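Local structure of 3,4-dihydroxybenzoate decarboxylase (Enterobacter cloacae, 5NY5) at residues Pro19-Glu24 with Arg79-Leu84; Met59-Lys64 with Gly68-Val73; Ser91-His96 with Ala331-Glu336; Val192-Ala197 with Gly272-Glu277; Asp402-Ile407 with Thr418-Gly423. The protein catalyses the decarboxylation of 3,4-dihydroxybenzoate and the reverse para-carboxylation of catechols, using prenylated FMN as its cofactor. All coordinates share one frame; numbering follows the deposited sequence.

Interaction 1 of 5, residues Pro19-Glu24 with Arg79-Leu84; sequences PGHYIE and RERAAL
H21, the loop residue just before strand 22-25, meets R81 on the helix 79-84, and the CA atoms of these two residues come within 6.7 Å where the end of the loop faces one side of the helix. The imidazole is the main element of the contact. Its ND1 receives NH1 of R81 at 3.3 Å, with an N-H...N angle of 155°, so that the ring edge, slightly tilted, is turned to the guanidinium; the two planes stand 72° apart. Because ND1 acts as acceptor, the histidine is probably neutral with its proton on NE2. The far part of the ring lies against the helix backbone, with CE1 of H21 3.6 Å from CA of R81, while CD2 of H21 touches CD2 of L84 at 4.0 Å. R81 bends at chi2 and chi3, which brings its guanidinium back past the histidine, one face toward H21 O. NE, NH1 and NH2 of R81 are also taken by the carbonyl oxygens of M75, G55 and G74 respectively, so a buried cationic group is held largely by backbone oxygens. The arrangement illustrates how a helix can be fastened beside a sheet edge: here helix 79-84 is joined to the residue leading into strand 22-25, an outer strand, within this chain, of the four-stranded mixed sheet in the UbiD N-terminal domain.

Interaction 2 of 5, residues Met59-Lys64 with Gly68-Val73; sequences MFNSVK and GSRILV
The beta hairpin formed by strands 57-60 and 70-73 gives a compact example of antiparallel pairing, with F60 and I71 as its hydrogen-bonded pair and M59 and L72 as the neighbouring non-hydrogen-bonded one. N of F60 reaches O of I71 at 2.8 Å in an almost straight bond (178°), while the return bond from I71 N to F60 O is 3.0 Å and more bent. Beyond this pair the inter-strand bonding gives way: O of N61 and O of S69, two acceptors, lie 3.2 Å apart, and N of V63 turns to a water instead. On one face of the sheet M59, a selenomethionine, has CG anti to its N (chi1 179°) and then folds at chi2 and chi3; its CE meets CD1 of L72 at 3.8 Å, and SE lies 3.9 Å from CB of R70. Past the paired residues, CG2 of V63 rests 3.9 Å from CG1 of I71. On the face shared by F60 and I71, the edge of the F60 ring meets V73, with CE2 to CG2 at 4.0 Å. N61 runs beside R70, OD1 against its aliphatic CB, while ND2 of N61 binds E24 OE1 on the adjacent strand and NH2 of R70 binds H314 O. Two backbone bonds therefore fix the register and, between these two segments, apolar contacts carry the rest.

Interaction 3 of 5, residues Ser91-His96 with Ala331-Glu336; sequences SKLAQH and AGLPTE
A94 and L333 mark the closest approach of two helical segments, their CA atoms 5.3 Å apart, a short distance consistent with the small alanine side chain. K92 stands at the N-cap of helix 93-101, so L93 and A94 belong to its first turn; helix 324-346 is kinked at P334, whose ring nitrogen can give no bond to the preceding turn. L333 supplies the apolar half of the contact. Its CG lies anti to the carbonyl carbon (chi1 -72°), which sends the two methyls toward helix 93-101: CD2 touches CG of L93 at 3.8 Å, and CD1 touches CD2 of L93, also at 3.8 Å. CD2 of L333 also sits 4.1 Å from CB of A94, so one methyl bridges both residues. One turn later, the extended chain of E336 brings OE1 to 3.5 Å from CB of A94; its other oxygen, OE2, is engaged by R79 NH2 in a salt bridge and by A356 N. OE2 of this buried carboxylate thus has two partners. The packing joins the N-terminal and C-terminal UbiD domains, and L333 also approaches F222 to about 4 Å between side chains, placing this helix-helix contact next to a residue of the prenylated FMN site.

Interaction 4 of 5, residues Val192-Ala197 with Gly272-Glu277; sequences VFRKKA and GVRVRE
R194, within helix 189-199, meets R274 of the loop that follows strand 263-269. Along the helix, F193 packs toward D158 and L204. R194 comes next: CG lies anti to N (chi1 -159°), and a bend at chi3 turns the guanidinium toward the loop. Its NH2 stands 3.0 Å from NH2 of R274, which approaches from the opposite direction with its plane 80° from that of R194; the contact lies at the edge of the R274 group. Two donors cannot bond to each other, but OE1 of E198, one turn further along the helix, forms salt bridges to both NH2 groups, and OE2 of E198 accepts N of G272. E191 adds a second carboxylate at NH1 of R194. The arginines thus gather round a shared anion, which would be expected to offset their charges. NE of R274 adds a weak bond to V273 O at 3.2 Å. Beyond R194, K196 binds D158. This is an arginine pair bridged by a carboxylate, joining helix 189-199 to a loop of the Rift-related domain, with R194 about 9 Å from H170 of the prenylated FMN site, measured between side chains.

Interaction 5 of 5, residues Asp402-Ile407 with Thr418-Gly423; sequences DEDVDI and TTRMQG
The guanidinium of R420 presents its NH1-NH2 edge to the carboxylate of D404, the two planes only 20° apart, so that each oxygen meets one nitrogen. NH1 gives a bond to OD1 of D404 at 2.9 Å (173°), and NH2 gives a nearly straight one to OD2 of D404 at 3.0 Å. Both approach from the syn side, OD1 being met somewhat out of the carboxylate plane. D402 lies differently: its carboxylate is steeply turned from the guanidinium, and OD2 is 3.8 Å from NH1 of R420, well out of the guanidinium plane, so this is a long electrostatic contact without an N-H aimed at it. CG2 of V405 meets the same NH1 at 3.6 Å from an oblique direction. The three residues of the first segment belong to a type I beta turn from D402 to V405, closed by V405 N to D402 O at 3.3 Å, in the loop between strand 397-401 and helix 410-419 of the UbiD C-terminal domain; R420 is the first residue beyond that helix. D404 has CG between its N and carbonyl carbon (chi1 64°), which swings the carboxylate out toward the arginine, and R420 reaches it with an extended chain. Water 2 accepts from NH1 of R420 at 3.0 Å and from N of D402 at 2.9 Å. NH2 of R420 is also bonded to F473 O, and OD2 of D402 to V465 N.

From the N terminus, interaction 1 opens first, at residues 19-24, and its loop closes at 79-84; interaction 2, a short hairpin, lies wholly within that loop and shares its four-stranded sheet, since strands 22-25 and 57-60 are neighbours. Interaction 3 opens at 91-96 and spans the whole central domain before closing at 331-336, so it encloses interaction 4, the helix-to-loop contact of the Rift-related domain. Interaction 5 comes last, a small loop confined to the C-terminal domain. None of the loops cross. Interactions 1 and 3 touch through helices 79-84 and 93-101, whereas interactions 4 and 5 stand on opposite sides of the chain's centre, about 49 Å apart between centres.

Interaction 1 of 5, residues Pro19-Glu24 with Arg79-Leu84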
# COMPACT_ATOMS: atom_id res chain seq x y z
N PRO A 19 -16.15 6.42 51.47
CA PRO A 19 -14.94 5.63 51.75
C PRO A 19 -14.33 5.05 50.47
O PRO A 19 -15.04 4.59 49.58
CB PRO A 19 -15.45 4.53 52.68
CG PRO A 19 -16.93 4.48 52.47
CD PRO A 19 -17.33 5.89 52.17
N GLY A 20 -13.01 5.10 50.41
CA GLY A 20 -12.25 4.62 49.27
C GLY A 20 -11.57 5.70 48.47
O GLY A 20 -10.72 5.38 47.63
N HIS A 21 -11.91 6.97 48.70
CA HIS A 21 -11.36 8.07 47.92
C HIS A 21 -10.33 8.90 48.66
O HIS A 21 -9.72 9.77 48.05
CB HIS A 21 -12.49 8.99 47.43
CG HIS A 21 -13.26 8.44 46.27
ND1 HIS A 21 -12.78 8.49 44.98
CD2 HIS A 21 -14.46 7.82 46.20
CE1 HIS A 21 -13.65 7.93 44.16
NE2 HIS A 21 -14.68 7.52 44.88
N TYR A 22 -10.12 8.66 49.95
CA TYR A 22 -9.17 9.45 50.72
C TYR A 22 -8.66 8.64 51.90
O TYR A 22 -9.44 8.01 52.61
CB TYR A 22 -9.81 10.75 51.22
CG TYR A 22 -8.89 11.60 52.06
CD1 TYR A 22 -8.01 12.50 51.48
CD2 TYR A 22 -8.90 11.51 53.45
CE1 TYR A 22 -7.17 13.29 52.24
CE2 TYR A 22 -8.07 12.29 54.22
CZ TYR A 22 -7.20 13.18 53.61
OH TYR A 22 -6.37 13.95 54.38
N ILE A 23 -7.34 8.65 52.09
CA ILE A 23 -6.70 8.03 53.24
C ILE A 23 -5.61 8.97 53.75
O ILE A 23 -5.18 9.90 53.06
CB ILE A 23 -6.08 6.65 52.92
CG1 ILE A 23 -4.89 6.81 51.97
CG2 ILE A 23 -7.11 5.70 52.34
CD1 ILE A 23 -4.09 5.55 51.79
N GLU A 24 -5.18 8.72 54.98
CA GLU A 24 -4.04 9.40 55.57
C GLU A 24 -3.08 8.36 56.11
O GLU A 24 -3.45 7.20 56.34
CB GLU A 24 -4.44 10.36 56.69
CG GLU A 24 -5.32 11.51 56.25
CD GLU A 24 -5.64 12.46 57.39
OE1 GLU A 24 -5.22 12.18 58.53
OE2 GLU A 24 -6.32 13.48 57.15
N ARG A 79 -11.32 9.43 37.62
CA ARG A 79 -12.47 10.05 36.98
C ARG A 79 -13.69 10.00 37.88
O ARG A 79 -14.47 10.96 37.94
CB ARG A 79 -12.76 9.39 35.63
CG ARG A 79 -14.00 9.92 34.94
CD ARG A 79 -14.23 9.27 33.58
NE ARG A 79 -13.59 10.03 32.51
CZ ARG A 79 -14.25 10.80 31.65
NH1 ARG A 79 -15.57 10.91 31.73
NH2 ARG A 79 -13.60 11.45 30.71
N GLU A 80 -13.87 8.90 38.61
CA GLU A 80 -14.96 8.82 39.58
C GLU A 80 -14.80 9.87 40.66
O GLU A 80 -15.75 10.57 41.01
CB GLU A 80 -15.02 7.42 40.19
CG GLU A 80 -15.68 6.36 39.31
CD GLU A 80 -14.77 5.86 38.20
OE1 GLU A 80 -13.53 5.92 38.38
OE2 GLU A 80 -15.29 5.41 37.16
N ARG A 81 -13.58 10.00 41.20
CA ARG A 81 -13.34 10.97 42.26
C ARG A 81 -13.62 12.39 41.78
O ARG A 81 -14.22 13.19 42.50
CB ARG A 81 -11.91 10.84 42.78
CG ARG A 81 -11.48 11.97 43.70
CD ARG A 81 -10.54 11.50 44.79
NE ARG A 81 -9.21 11.16 44.30
CZ ARG A 81 -8.78 9.92 44.08
NH1 ARG A 81 -9.57 8.88 44.32
NH2 ARG A 81 -7.55 9.71 43.64
N ALA A 82 -13.19 12.72 40.56
CA ALA A 82 -13.45 14.04 40.02
C ALA A 82 -14.95 14.27 39.82
O ALA A 82 -15.45 15.37 40.07
CB ALA A 82 -12.70 14.23 38.70
N ALA A 83 -15.67 13.24 39.37
CA ALA A 83 -17.11 13.38 39.17
C ALA A 83 -17.83 13.56 40.50
O ALA A 83 -18.78 14.34 40.60
CB ALA A 83 -17.65 12.18 38.41
N LEU A 84 -17.40 12.83 41.53
CA LEU A 84 -17.98 12.99 42.85
C LEU A 84 -17.67 14.37 43.42
O LEU A 84 -18.53 14.99 44.06
CB LEU A 84 -17.47 11.90 43.78
CG LEU A 84 -17.77 12.01 45.27
CD1 LEU A 84 -19.27 11.98 45.52
CD2 LEU A 84 -17.08 10.88 46.02

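Interaction 2 of 5, residues Met59-Lys64 with Gly68-Val73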
# COMPACT_ATOMS: atom_id res chain seq x y z
N MSE A 59 -2.94 11.61 51.90
CA MSE A 59 -2.30 12.63 52.71
C MSE A 59 -1.18 12.02 53.54
O MSE A 59 -1.41 11.10 54.33
CB MSE A 59 -3.32 13.30 53.63
CG MSE A 59 -2.73 14.37 54.52
SE MSE A 59 -2.44 16.06 53.59
CE MSE A 59 -4.31 16.54 53.33
N PHE A 60 0.03 12.53 53.36
CA PHE A 60 1.19 12.08 54.13
C PHE A 60 1.42 13.09 55.25
O PHE A 60 1.96 14.17 55.01
CB PHE A 60 2.41 11.93 53.23
CG PHE A 60 2.30 10.81 52.23
CD1 PHE A 60 2.91 9.59 52.47
CD2 PHE A 60 1.57 10.98 51.06
CE1 PHE A 60 2.81 8.56 51.55
CE2 PHE A 60 1.46 9.95 50.14
CZ PHE A 60 2.08 8.74 50.39
N ASN A 61 0.99 12.74 56.46
CA ASN A 61 1.06 13.65 57.60
C ASN A 61 2.44 13.71 58.23
O ASN A 61 2.74 14.67 58.95
CB ASN A 61 0.03 13.24 58.66
CG ASN A 61 -1.38 13.60 58.27
OD1 ASN A 61 -1.63 14.63 57.64
ND2 ASN A 61 -2.34 12.75 58.64
N SER A 62 3.28 12.70 58.00
CA SER A 62 4.62 12.64 58.59
C SER A 62 5.65 12.71 57.48
O SER A 62 5.86 11.73 56.75
CB SER A 62 4.78 11.36 59.42
OG SER A 62 6.10 11.25 59.92
N VAL A 63 6.29 13.86 57.34
CA VAL A 63 7.30 14.10 56.32
C VAL A 63 8.65 14.15 57.00
O VAL A 63 8.86 14.95 57.92
CB VAL A 63 7.03 15.40 55.54
CG1 VAL A 63 8.03 15.58 54.42
CG2 VAL A 63 5.61 15.40 55.00
N LYS A 64 9.57 13.29 56.56
CA LYS A 64 10.90 13.23 57.17
C LYS A 64 11.60 14.57 57.03
O LYS A 64 11.69 15.13 55.93
CB LYS A 64 11.73 12.13 56.53
CG LYS A 64 11.20 10.72 56.75
CD LYS A 64 12.09 9.70 56.05
CE LYS A 64 11.52 8.29 56.15
NZ LYS A 64 12.37 7.31 55.42
N GLY A 68 5.26 19.18 61.03
CA GLY A 68 4.27 20.19 60.76
C GLY A 68 3.87 20.32 59.30
O GLY A 68 2.92 21.05 59.00
N SER A 69 4.57 19.65 58.39
CA SER A 69 4.17 19.62 56.99
C SER A 69 3.34 18.37 56.72
O SER A 69 3.49 17.34 57.38
CB SER A 69 5.40 19.64 56.07
OG SER A 69 5.96 20.93 55.98
N ARG A 70 2.45 18.49 55.74
CA ARG A 70 1.66 17.35 55.28
C ARG A 70 1.44 17.51 53.78
O ARG A 70 1.00 18.57 53.32
CB ARG A 70 0.33 17.25 56.03
CG ARG A 70 -0.42 18.56 56.19
CD ARG A 70 -1.74 18.35 56.90
NE ARG A 70 -2.49 19.60 57.05
CZ ARG A 70 -3.71 19.68 57.55
NH1 ARG A 70 -4.34 18.60 57.97
NH2 ARG A 70 -4.31 20.86 57.64
N ILE A 71 1.76 16.46 53.02
CA ILE A 71 1.80 16.51 51.57
C ILE A 71 0.64 15.71 51.00
O ILE A 71 0.35 14.60 51.46
CB ILE A 71 3.15 15.98 51.04
CG1 ILE A 71 4.29 16.84 51.60
CG2 ILE A 71 3.17 15.98 49.52
CD1 ILE A 71 5.66 16.43 51.12
N LEU A 72 -0.01 16.28 49.99
CA LEU A 72 -1.23 15.73 49.42
C LEU A 72 -1.02 15.38 47.95
O LEU A 72 -0.54 16.22 47.18
CB LEU A 72 -2.37 16.73 49.56
CG LEU A 72 -3.73 16.27 49.08
CD1 LEU A 72 -4.15 15.04 49.87
CD2 LEU A 72 -4.71 17.41 49.28
N VAL A 73 -1.38 14.16 47.56
CA VAL A 73 -1.24 13.71 46.19
C VAL A 73 -2.47 12.90 45.79
O VAL A 73 -3.12 12.28 46.63
CB VAL A 73 0.03 12.85 45.97
CG1 VAL A 73 1.29 13.68 46.20
CG2 VAL A 73 0.02 11.64 46.87
O HOH W 1 5.40 16.39 58.75

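Interaction 3 of 5, residues Ser91-His96 with Ala331-Glu336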
# COMPACT_ATOMS: atom_id res chain seq x y z
N SER A 91 -19.35 9.40 33.41
CA SER A 91 -19.45 9.36 31.96
C SER A 91 -19.88 10.71 31.39
O SER A 91 -19.51 11.06 30.27
CB SER A 91 -20.41 8.27 31.52
OG SER A 91 -21.73 8.53 31.97
N LYS A 92 -20.65 11.48 32.16
CA LYS A 92 -21.09 12.81 31.75
C LYS A 92 -20.21 13.91 32.34
O LYS A 92 -20.61 15.08 32.31
CB LYS A 92 -22.54 13.03 32.16
CG LYS A 92 -23.52 12.05 31.55
CD LYS A 92 -24.94 12.36 31.98
CE LYS A 92 -25.94 11.41 31.34
NZ LYS A 92 -27.35 11.81 31.63
N LEU A 93 -19.03 13.56 32.84
CA LEU A 93 -18.19 14.55 33.52
C LEU A 93 -17.75 15.65 32.58
O LEU A 93 -17.75 16.84 32.94
CB LEU A 93 -16.98 13.85 34.15
CG LEU A 93 -15.97 14.72 34.90
CD1 LEU A 93 -16.66 15.55 35.95
CD2 LEU A 93 -14.90 13.84 35.52
N ALA A 94 -17.37 15.30 31.35
CA ALA A 94 -16.92 16.31 30.40
C ALA A 94 -18.07 17.23 29.99
O ALA A 94 -17.86 18.43 29.77
CB ALA A 94 -16.30 15.65 29.17
N GLN A 95 -19.28 16.69 29.90
CA GLN A 95 -20.44 17.52 29.57
C GLN A 95 -20.76 18.48 30.71
O GLN A 95 -21.03 19.66 30.47
CB GLN A 95 -21.65 16.65 29.27
CG GLN A 95 -22.96 17.43 29.22
CD GLN A 95 -24.14 16.58 28.80
OE1 GLN A 95 -24.23 15.40 29.16
NE2 GLN A 95 -25.05 17.17 28.04
N HIS A 96 -20.73 17.98 31.95
CA HIS A 96 -21.09 18.82 33.09
C HIS A 96 -20.18 20.03 33.20
O HIS A 96 -20.65 21.15 33.46
CB HIS A 96 -21.03 17.98 34.37
CG HIS A 96 -21.47 18.72 35.59
ND1 HIS A 96 -20.59 19.35 36.44
CD2 HIS A 96 -22.70 18.93 36.11
CE1 HIS A 96 -21.25 19.92 37.43
NE2 HIS A 96 -22.54 19.68 37.26
N ALA A 331 -6.04 17.02 31.78
CA ALA A 331 -5.86 17.24 30.35
C ALA A 331 -6.96 16.62 29.51
O ALA A 331 -7.33 17.19 28.47
CB ALA A 331 -4.51 16.70 29.90
N GLY A 332 -7.51 15.48 29.93
CA GLY A 332 -8.47 14.77 29.10
C GLY A 332 -9.85 15.39 29.07
O GLY A 332 -10.52 15.36 28.04
N LEU A 333 -10.30 15.95 30.19
CA LEU A 333 -11.60 16.61 30.21
C LEU A 333 -11.68 17.77 29.23
O LEU A 333 -12.69 17.87 28.51
CB LEU A 333 -11.95 17.04 31.64
CG LEU A 333 -12.30 15.91 32.60
CD1 LEU A 333 -12.56 16.44 33.99
CD2 LEU A 333 -13.51 15.15 32.08
N PRO A 334 -10.69 18.67 29.13
CA PRO A 334 -10.73 19.66 28.04
C PRO A 334 -10.71 19.02 26.67
O PRO A 334 -11.40 19.49 25.76
CB PRO A 334 -9.49 20.51 28.30
CG PRO A 334 -9.18 20.33 29.73
CD PRO A 334 -9.57 18.92 30.05
N THR A 335 -9.91 17.96 26.49
CA THR A 335 -9.83 17.30 25.20
C THR A 335 -11.19 16.77 24.76
O THR A 335 -11.65 17.05 23.65
CB THR A 335 -8.82 16.16 25.26
OG1 THR A 335 -7.56 16.66 25.72
CG2 THR A 335 -8.63 15.54 23.88
N GLU A 336 -11.86 16.02 25.64
CA GLU A 336 -13.16 15.46 25.30
C GLU A 336 -14.19 16.55 25.04
O GLU A 336 -15.00 16.44 24.11
CB GLU A 336 -13.64 14.55 26.43
CG GLU A 336 -12.69 13.42 26.74
CD GLU A 336 -13.02 12.73 28.05
OE1 GLU A 336 -14.09 13.03 28.62
OE2 GLU A 336 -12.21 11.90 28.50

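Interaction 4 of 5, residues Val192-Ala197 with Gly272-Glu277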
# COMPACT_ATOMS: atom_id res chain seq x y z
N VAL A 192 3.57 36.12 26.59
CA VAL A 192 3.59 37.42 25.94
C VAL A 192 3.76 38.52 26.97
O VAL A 192 4.48 39.50 26.75
CB VAL A 192 2.32 37.62 25.09
CG1 VAL A 192 2.20 39.06 24.63
CG2 VAL A 192 2.34 36.68 23.89
N PHE A 193 3.10 38.37 28.13
CA PHE A 193 3.28 39.34 29.21
C PHE A 193 4.74 39.42 29.64
O PHE A 193 5.25 40.50 29.93
CB PHE A 193 2.40 38.97 30.41
CG PHE A 193 0.92 39.02 30.13
CD1 PHE A 193 0.43 39.66 29.01
CD2 PHE A 193 0.03 38.43 31.01
CE1 PHE A 193 -0.93 39.69 28.76
CE2 PHE A 193 -1.33 38.46 30.77
CZ PHE A 193 -1.81 39.10 29.64
N ARG A 194 5.42 38.27 29.68
CA ARG A 194 6.80 38.25 30.14
C ARG A 194 7.75 38.89 29.14
O ARG A 194 8.74 39.51 29.53
CB ARG A 194 7.24 36.82 30.43
CG ARG A 194 8.42 36.70 31.38
CD ARG A 194 9.26 35.47 31.08
NE ARG A 194 10.29 35.74 30.08
CZ ARG A 194 10.13 35.56 28.77
NH1 ARG A 194 8.98 35.10 28.30
NH2 ARG A 194 11.12 35.83 27.93
N LYS A 195 7.46 38.75 27.84
CA LYS A 195 8.32 39.35 26.82
C LYS A 195 8.29 40.88 26.91
O LYS A 195 9.33 41.53 26.85
CB LYS A 195 7.90 38.88 25.43
CG LYS A 195 8.74 37.74 24.88
CD LYS A 195 10.12 38.22 24.45
CE LYS A 195 10.90 37.11 23.76
NZ LYS A 195 12.16 37.62 23.14
N LYS A 196 7.09 41.45 27.04
CA LYS A 196 6.97 42.90 27.18
C LYS A 196 7.75 43.39 28.39
O LYS A 196 8.46 44.39 28.32
CB LYS A 196 5.49 43.29 27.30
CG LYS A 196 4.64 42.92 26.10
CD LYS A 196 3.20 43.37 26.31
CE LYS A 196 2.33 43.00 25.12
NZ LYS A 196 0.91 43.39 25.34
N ALA A 197 7.62 42.68 29.52
CA ALA A 197 8.34 43.07 30.72
C ALA A 197 9.84 42.94 30.53
O ALA A 197 10.61 43.84 30.89
CB ALA A 197 7.86 42.23 31.91
N GLY A 272 16.24 38.65 31.44
CA GLY A 272 17.61 38.42 31.02
C GLY A 272 18.23 37.15 31.57
O GLY A 272 18.98 36.47 30.87
N VAL A 273 17.94 36.83 32.83
CA VAL A 273 18.56 35.68 33.47
C VAL A 273 17.91 34.40 32.96
O VAL A 273 16.70 34.35 32.71
CB VAL A 273 18.46 35.79 35.00
CG1 VAL A 273 17.03 35.58 35.47
CG2 VAL A 273 19.39 34.79 35.68
N ARG A 274 18.73 33.37 32.77
CA ARG A 274 18.26 32.06 32.35
C ARG A 274 19.01 30.99 33.13
O ARG A 274 20.15 31.19 33.54
CB ARG A 274 18.45 31.83 30.84
CG ARG A 274 17.54 32.68 29.97
CD ARG A 274 16.08 32.43 30.30
NE ARG A 274 15.25 33.59 30.01
CZ ARG A 274 14.51 33.72 28.91
NH1 ARG A 274 14.48 32.75 28.01
NH2 ARG A 274 13.79 34.82 28.73
N VAL A 275 18.35 29.86 33.33
CA VAL A 275 18.93 28.74 34.06
C VAL A 275 18.55 27.45 33.34
O VAL A 275 17.54 27.39 32.63
CB VAL A 275 18.46 28.71 35.53
CG1 VAL A 275 17.02 28.21 35.63
CG2 VAL A 275 19.39 27.87 36.37
N ARG A 276 19.39 26.44 33.49
CA ARG A 276 19.06 25.10 33.02
C ARG A 276 18.47 24.30 34.17
O ARG A 276 18.89 24.46 35.32
CB ARG A 276 20.27 24.38 32.42
CG ARG A 276 21.39 24.05 33.39
CD ARG A 276 22.53 23.37 32.64
NE ARG A 276 23.62 22.98 33.52
CZ ARG A 276 23.72 21.79 34.10
NH1 ARG A 276 22.78 20.87 33.89
NH2 ARG A 276 24.75 21.51 34.89
N GLU A 277 17.49 23.46 33.85
CA GLU A 277 16.64 22.87 34.88
C GLU A 277 17.44 22.02 35.86
O GLU A 277 17.21 22.09 37.08
CB GLU A 277 15.54 22.04 34.21
CG GLU A 277 14.21 22.03 34.95
CD GLU A 277 13.06 21.63 34.05
OE1 GLU A 277 13.31 21.37 32.85
OE2 GLU A 277 11.91 21.59 34.53

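Interaction 5 of 5, residues Asp402-Ile407 with Thr418-Gly423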
# COMPACT_ATOMS: atom_id res chain seq x y z
N ASP A 402 -19.10 1.62 18.35
CA ASP A 402 -20.53 1.86 18.35
C ASP A 402 -21.04 2.09 19.78
O ASP A 402 -20.29 2.02 20.76
CB ASP A 402 -21.27 0.69 17.70
CG ASP A 402 -20.92 0.53 16.24
OD1 ASP A 402 -21.27 1.42 15.44
OD2 ASP A 402 -20.30 -0.49 15.89
N GLU A 403 -22.34 2.35 19.89
CA GLU A 403 -22.92 2.72 21.18
C GLU A 403 -23.04 1.55 22.14
O GLU A 403 -23.30 1.78 23.33
CB GLU A 403 -24.30 3.35 20.97
CG GLU A 403 -25.38 2.40 20.45
CD GLU A 403 -25.32 2.20 18.95
OE1 GLU A 403 -24.23 2.35 18.36
OE2 GLU A 403 -26.37 1.89 18.34
N ASP A 404 -22.85 0.31 21.68
CA ASP A 404 -22.89 -0.85 22.56
C ASP A 404 -21.51 -1.28 23.02
O ASP A 404 -21.33 -2.44 23.43
CB ASP A 404 -23.63 -2.01 21.88
CG ASP A 404 -22.91 -2.50 20.64
OD1 ASP A 404 -22.04 -1.78 20.11
OD2 ASP A 404 -23.23 -3.62 20.19
N VAL A 405 -20.53 -0.39 22.98
CA VAL A 405 -19.17 -0.66 23.42
C VAL A 405 -18.82 0.33 24.52
O VAL A 405 -18.96 1.54 24.33
CB VAL A 405 -18.16 -0.57 22.26
CG1 VAL A 405 -16.74 -0.67 22.78
CG2 VAL A 405 -18.44 -1.64 21.23
N ASP A 406 -18.38 -0.19 25.66
CA ASP A 406 -18.01 0.64 26.81
C ASP A 406 -16.64 1.26 26.53
O ASP A 406 -15.61 0.60 26.65
CB ASP A 406 -17.99 -0.20 28.08
CG ASP A 406 -17.75 0.64 29.33
OD1 ASP A 406 -18.01 1.85 29.29
OD2 ASP A 406 -17.31 0.07 30.35
N ILE A 407 -16.63 2.54 26.17
CA ILE A 407 -15.40 3.19 25.74
C ILE A 407 -14.42 3.43 26.86
O ILE A 407 -13.27 3.80 26.60
CB ILE A 407 -15.70 4.53 25.03
CG1 ILE A 407 -16.29 5.54 26.01
CG2 ILE A 407 -16.64 4.31 23.88
CD1 ILE A 407 -16.51 6.91 25.40
N THR A 418 -11.13 -6.57 17.73
CA THR A 418 -10.94 -7.98 17.41
C THR A 418 -12.05 -8.53 16.52
O THR A 418 -11.76 -9.22 15.54
CB THR A 418 -10.85 -8.80 18.71
OG1 THR A 418 -9.59 -8.55 19.34
CG2 THR A 418 -10.97 -10.27 18.42
N THR A 419 -13.31 -8.23 16.83
CA THR A 419 -14.43 -8.82 16.12
C THR A 419 -15.14 -7.85 15.19
O THR A 419 -16.08 -8.25 14.50
CB THR A 419 -15.45 -9.39 17.11
OG1 THR A 419 -16.13 -8.31 17.77
CG2 THR A 419 -14.76 -10.25 18.15
N ARG A 420 -14.73 -6.58 15.16
CA ARG A 420 -15.40 -5.56 14.36
C ARG A 420 -14.39 -4.78 13.55
O ARG A 420 -14.48 -3.55 13.42
CB ARG A 420 -16.24 -4.64 15.24
CG ARG A 420 -17.46 -5.32 15.82
CD ARG A 420 -18.21 -4.43 16.78
NE ARG A 420 -19.50 -5.00 17.14
CZ ARG A 420 -20.38 -4.42 17.94
NH1 ARG A 420 -20.11 -3.25 18.48
NH2 ARG A 420 -21.53 -5.03 18.20
N MSE A 421 -13.42 -5.47 12.98
CA MSE A 421 -12.30 -4.81 12.34
C MSE A 421 -11.51 -5.77 11.46
O MSE A 421 -11.20 -6.89 11.85
CB MSE A 421 -11.38 -4.22 13.41
CG MSE A 421 -10.78 -2.88 13.05
SE MSE A 421 -9.05 -2.67 13.89
CE MSE A 421 -8.14 -4.15 13.03
N GLN A 422 -11.17 -5.32 10.25
CA GLN A 422 -10.29 -6.04 9.35
C GLN A 422 -9.11 -5.14 9.02
O GLN A 422 -9.30 -4.02 8.53
CB GLN A 422 -11.02 -6.49 8.09
CG GLN A 422 -11.99 -7.65 8.32
CD GLN A 422 -11.29 -8.96 8.64
OE1 GLN A 422 -10.11 -9.15 8.32
NE2 GLN A 422 -12.01 -9.88 9.27
N GLY A 423 -7.89 -5.63 9.28
CA GLY A 423 -6.72 -4.78 9.20
C GLY A 423 -6.49 -4.14 7.84
O GLY A 423 -5.91 -3.06 7.76
O HOH W 2 -18.40 -1.06 17.40